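Local coordinates for protein N-formylglutamate amidohydrolase (Ralstonia eutropha, PDB 2Q7S) that binds a zinc ion and is probably a hydrolase of the N-formylglutamate amidohydrolase family, related to the zinc exopeptidases, at residues H149-Y160 against L233-R244. Sequence-based numbering, arbitrary orientation.
Sequences HAALTEAVEGAY and LIAQIGRPAERR
A salt-bridge network built on Arg244, the first residue of central-sheet strand 244-252, ties that strand and the turn before it to helix 134-163. Arg244, extended from CG to NE, reaches the helix and grips Glu157 end-on: NH2 donates to the syn lone pair of OE1 (2.9 Å, nearly straight, 164°), while NH1 meets OE2 at 2.9 Å by a more bent bond. One face of the guanidinium lies flat on the Tyr160 ring, planes 18° apart, with CZ 4.0 Å from the ring centroid, a cation-pi stack. Tyr160 places its ring with CG anti to backbone N (chi1 180°). Arg239 joins through Glu242, NH1 to OE1 at 2.8 Å, and through a water bridging its NH2 to Glu157 OE2. Toward the N-terminal ends of both segments the contact turns apolar: Leu152 CD2 meets Leu233 CD2 tip to tip (3.9 Å) and touches Ile237 CD1, branched aliphatic chains whose methyls need no polar partners. His149 sets its ring edge, at CE1, against Leu233 CD1 (3.8 Å), while its NE2 is hydrogen-bonded to Pro84 O. Glu157 and the Tyr160 face probably stabilise the charge of Arg244, Glu242 being a more distant partner, while paired bonds and stacking restrict guanidinium rotation.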
loop_
_atom_site.group_PDB
_atom_site.type_symbol
_atom_site.label_atom_id
_atom_site.label_comp_id
_atom_site.label_asym_id
_atom_site.label_seq_id
_atom_site.Cartn_x
_atom_site.Cartn_y
_atom_site.Cartn_z
ATOM N N HIS A 149 -11.678 2.169 2.406
ATOM C CA HIS A 149 -11.263 3.422 3.039
ATOM C C HIS A 149 -11.995 3.782 4.329
ATOM O O HIS A 149 -11.347 4.256 5.305
ATOM C CB HIS A 149 -11.201 4.591 2.039
ATOM C CG HIS A 149 -9.833 4.738 1.486
ATOM N ND1 HIS A 149 -8.902 5.578 2.051
ATOM C CD2 HIS A 149 -9.171 4.008 0.552
ATOM C CE1 HIS A 149 -7.734 5.398 1.449
ATOM N NE2 HIS A 149 -7.863 4.437 0.550
ATOM N N ALA A 150 -13.290 3.498 4.405
ATOM C CA ALA A 150 -14.006 3.611 5.704
ATOM C C ALA A 150 -13.327 2.777 6.834
ATOM O O ALA A 150 -13.219 3.253 7.980
ATOM C CB ALA A 150 -15.481 3.239 5.583
ATOM N N ALA A 151 -12.836 1.583 6.493
ATOM C CA ALA A 151 -12.209 0.675 7.493
ATOM C C ALA A 151 -10.909 1.310 7.936
ATOM O O ALA A 151 -10.623 1.320 9.130
ATOM C CB ALA A 151 -11.936 -0.708 6.922
ATOM N N LEU A 152 -10.135 1.842 6.974
ATOM C CA LEU A 152 -8.843 2.544 7.278
ATOM C C LEU A 152 -9.080 3.762 8.160
ATOM O O LEU A 152 -8.402 3.956 9.169
ATOM C CB LEU A 152 -8.083 2.945 6.023
ATOM C CG LEU A 152 -6.688 3.599 6.191
ATOM C CD1 LEU A 152 -5.700 2.674 6.995
ATOM C CD2 LEU A 152 -6.125 3.972 4.868
ATOM N N THR A 153 -10.011 4.616 7.761
ATOM C CA THR A 153 -10.432 5.782 8.592
ATOM C C THR A 153 -10.812 5.390 10.014
ATOM O O THR A 153 -10.386 6.010 11.001
ATOM C CB THR A 153 -11.580 6.539 7.880
ATOM O OG1 THR A 153 -11.060 7.009 6.630
ATOM C CG2 THR A 153 -12.115 7.762 8.713
ATOM N N GLU A 154 -11.652 4.369 10.123
ATOM C CA GLU A 154 -12.144 3.931 11.421
ATOM C C GLU A 154 -10.982 3.498 12.253
ATOM O O GLU A 154 -10.958 3.784 13.427
ATOM C CB GLU A 154 -13.175 2.796 11.261
ATOM C CG GLU A 154 -13.566 2.111 12.526
ATOM C CD GLU A 154 -14.216 3.047 13.556
ATOM O OE1 GLU A 154 -14.943 3.984 13.164
ATOM O OE2 GLU A 154 -13.968 2.850 14.773
ATOM N N ALA A 155 -10.012 2.793 11.671
ATOM C CA ALA A 155 -8.840 2.315 12.436
ATOM C C ALA A 155 -7.915 3.457 12.819
ATOM O O ALA A 155 -7.438 3.565 13.942
ATOM C CB ALA A 155 -8.039 1.193 11.632
ATOM N N VAL A 156 -7.692 4.362 11.904
ATOM C CA VAL A 156 -6.769 5.472 12.174
ATOM C C VAL A 156 -7.384 6.433 13.225
ATOM O O VAL A 156 -6.746 6.776 14.202
ATOM C CB VAL A 156 -6.447 6.202 10.870
ATOM C CG1 VAL A 156 -5.741 7.544 11.134
ATOM C CG2 VAL A 156 -5.539 5.256 9.952
ATOM N N GLU A 157 -8.635 6.840 13.018
ATOM C CA GLU A 157 -9.303 7.754 13.935
ATOM C C GLU A 157 -9.632 7.125 15.297
ATOM O O GLU A 157 -9.649 7.830 16.289
ATOM C CB GLU A 157 -10.556 8.319 13.291
ATOM C CG GLU A 157 -10.312 9.143 12.065
ATOM C CD GLU A 157 -9.387 10.320 12.307
ATOM O OE1 GLU A 157 -9.487 11.011 13.357
ATOM O OE2 GLU A 157 -8.564 10.565 11.409
ATOM N N GLY A 158 -9.971 5.846 15.324
ATOM C CA GLY A 158 -10.151 5.129 16.533
ATOM C C GLY A 158 -8.874 5.090 17.379
ATOM O O GLY A 158 -8.921 5.367 18.558
ATOM N N ALA A 159 -7.758 4.705 16.763
ATOM C CA ALA A 159 -6.465 4.750 17.384
ATOM C C ALA A 159 -6.157 6.117 17.970
ATOM O O ALA A 159 -5.787 6.224 19.132
ATOM C CB ALA A 159 -5.360 4.336 16.371
ATOM N N TYR A 160 -6.317 7.169 17.163
ATOM C CA TYR A 160 -5.946 8.469 17.571
ATOM C C TYR A 160 -6.875 8.895 18.719
ATOM O O TYR A 160 -6.436 9.488 19.680
ATOM C CB TYR A 160 -6.065 9.467 16.399
ATOM C CG TYR A 160 -5.680 10.844 16.814
ATOM C CD1 TYR A 160 -4.383 11.248 16.744
ATOM C CD2 TYR A 160 -6.612 11.727 17.371
ATOM C CE1 TYR A 160 -4.008 12.492 17.178
ATOM C CE2 TYR A 160 -6.242 12.988 17.786
ATOM C CZ TYR A 160 -4.936 13.360 17.691
ATOM O OH TYR A 160 -4.537 14.630 18.080
ATOM N N LEU A 233 -2.401 9.903 -0.048
ATOM C CA LEU A 233 -2.933 9.366 1.198
ATOM C C LEU A 233 -1.957 9.634 2.378
ATOM O O LEU A 233 -2.371 10.023 3.452
ATOM C CB LEU A 233 -3.273 7.858 1.061
ATOM C CG LEU A 233 -3.820 7.236 2.322
ATOM C CD1 LEU A 233 -5.191 7.909 2.760
ATOM C CD2 LEU A 233 -3.933 5.754 2.156
ATOM N N ILE A 234 -0.660 9.494 2.143
ATOM C CA ILE A 234 0.356 9.598 3.201
ATOM C C ILE A 234 0.454 11.022 3.738
ATOM O O ILE A 234 0.608 11.215 4.928
ATOM C CB ILE A 234 1.767 9.126 2.690
ATOM C CG1 ILE A 234 1.680 7.777 1.933
ATOM C CG2 ILE A 234 2.781 9.124 3.796
ATOM C CD1 ILE A 234 1.088 6.567 2.805
ATOM N N ALA A 235 0.330 12.009 2.842
ATOM C CA ALA A 235 0.315 13.433 3.191
ATOM C C ALA A 235 -0.948 13.794 4.003
ATOM O O ALA A 235 -0.918 14.702 4.842
ATOM C CB ALA A 235 0.381 14.264 1.954
ATOM N N GLN A 236 -2.047 13.085 3.734
ATOM C CA GLN A 236 -3.328 13.355 4.360
ATOM C C GLN A 236 -3.410 12.776 5.734
ATOM O O GLN A 236 -3.989 13.386 6.630
ATOM C CB GLN A 236 -4.435 12.721 3.538
ATOM C CG GLN A 236 -4.667 13.439 2.266
ATOM C CD GLN A 236 -5.738 12.809 1.462
ATOM O OE1 GLN A 236 -6.032 11.601 1.613
ATOM N NE2 GLN A 236 -6.350 13.613 0.587
ATOM N N ILE A 237 -2.873 11.568 5.885
ATOM C CA ILE A 237 -2.873 10.875 7.184
ATOM C C ILE A 237 -1.738 11.425 8.087
ATOM O O ILE A 237 -1.977 11.798 9.254
ATOM C CB ILE A 237 -2.805 9.370 7.029
ATOM C CG1 ILE A 237 -4.105 8.821 6.450
ATOM C CG2 ILE A 237 -2.546 8.662 8.389
ATOM C CD1 ILE A 237 -4.034 7.308 6.146
ATOM N N GLY A 238 -0.544 11.541 7.511
ATOM C CA GLY A 238 0.648 11.935 8.254
ATOM C C GLY A 238 0.796 13.412 8.436
ATOM O O GLY A 238 1.232 14.116 7.522
ATOM N N ARG A 239 0.420 13.888 9.622
ATOM C CA ARG A 239 0.668 15.265 10.019
ATOM C C ARG A 239 1.306 15.245 11.408
ATOM O O ARG A 239 0.619 15.429 12.425
ATOM C CB ARG A 239 -0.644 16.032 10.043
ATOM C CG ARG A 239 -1.424 15.954 8.739
ATOM C CD ARG A 239 -2.854 16.317 8.969
ATOM N NE ARG A 239 -3.689 15.151 8.991
ATOM C CZ ARG A 239 -4.766 14.988 9.744
ATOM N NH1 ARG A 239 -5.176 15.903 10.595
ATOM N NH2 ARG A 239 -5.431 13.868 9.640
ATOM N N PRO A 240 2.625 15.015 11.467
ATOM C CA PRO A 240 3.251 14.763 12.752
ATOM C C PRO A 240 3.079 15.827 13.843
ATOM O O PRO A 240 3.193 15.496 15.017
ATOM C CB PRO A 240 4.716 14.559 12.383
ATOM C CG PRO A 240 4.674 14.121 10.975
ATOM C CD PRO A 240 3.606 14.943 10.380
ATOM N N ALA A 241 2.808 17.070 13.467
ATOM C CA ALA A 241 2.591 18.146 14.428
ATOM C C ALA A 241 1.259 17.947 15.182
ATOM O O ALA A 241 1.011 18.611 16.168
ATOM C CB ALA A 241 2.615 19.483 13.710
ATOM N N GLU A 242 0.407 17.026 14.706
ATOM C CA GLU A 242 -0.834 16.698 15.347
ATOM C C GLU A 242 -0.722 15.322 15.941
ATOM O O GLU A 242 -1.712 14.752 16.384
ATOM C CB GLU A 242 -1.960 16.698 14.319
ATOM C CG GLU A 242 -2.238 18.018 13.695
ATOM C CD GLU A 242 -3.310 17.909 12.653
ATOM O OE1 GLU A 242 -4.353 17.263 12.937
ATOM O OE2 GLU A 242 -3.113 18.457 11.555
ATOM N N ARG A 243 0.481 14.768 15.887
ATOM C CA ARG A 243 0.794 13.429 16.369
ATOM C C ARG A 243 0.174 12.295 15.558
ATOM O O ARG A 243 -0.045 11.171 16.061
ATOM C CB ARG A 243 0.491 13.319 17.853
ATOM C CG ARG A 243 1.214 14.392 18.637
ATOM C CD ARG A 243 0.831 14.384 20.092
ATOM N NE ARG A 243 1.000 13.080 20.743
ATOM C CZ ARG A 243 2.167 12.461 20.916
ATOM N NH1 ARG A 243 3.299 13.002 20.496
ATOM N NH2 ARG A 243 2.208 11.300 21.545
ATOM N N ARG A 244 -0.066 12.584 14.287
ATOM C CA ARG A 244 -0.561 11.619 13.323
ATOM C C ARG A 244 0.602 11.424 12.359
ATOM O O ARG A 244 1.154 12.392 11.848
ATOM C CB ARG A 244 -1.783 12.139 12.595
ATOM C CG ARG A 244 -2.969 12.485 13.500
ATOM C CD ARG A 244 -3.924 13.385 12.812
ATOM N NE ARG A 244 -5.192 13.491 13.543
ATOM C CZ ARG A 244 -6.202 12.626 13.428
ATOM N NH1 ARG A 244 -6.111 11.576 12.636
ATOM N NH2 ARG A 244 -7.316 12.798 14.129
HETATM O O HOH W 1 -8.076 13.266 10.715
HETATM O O HOH W 2 -5.376 16.053 15.075
#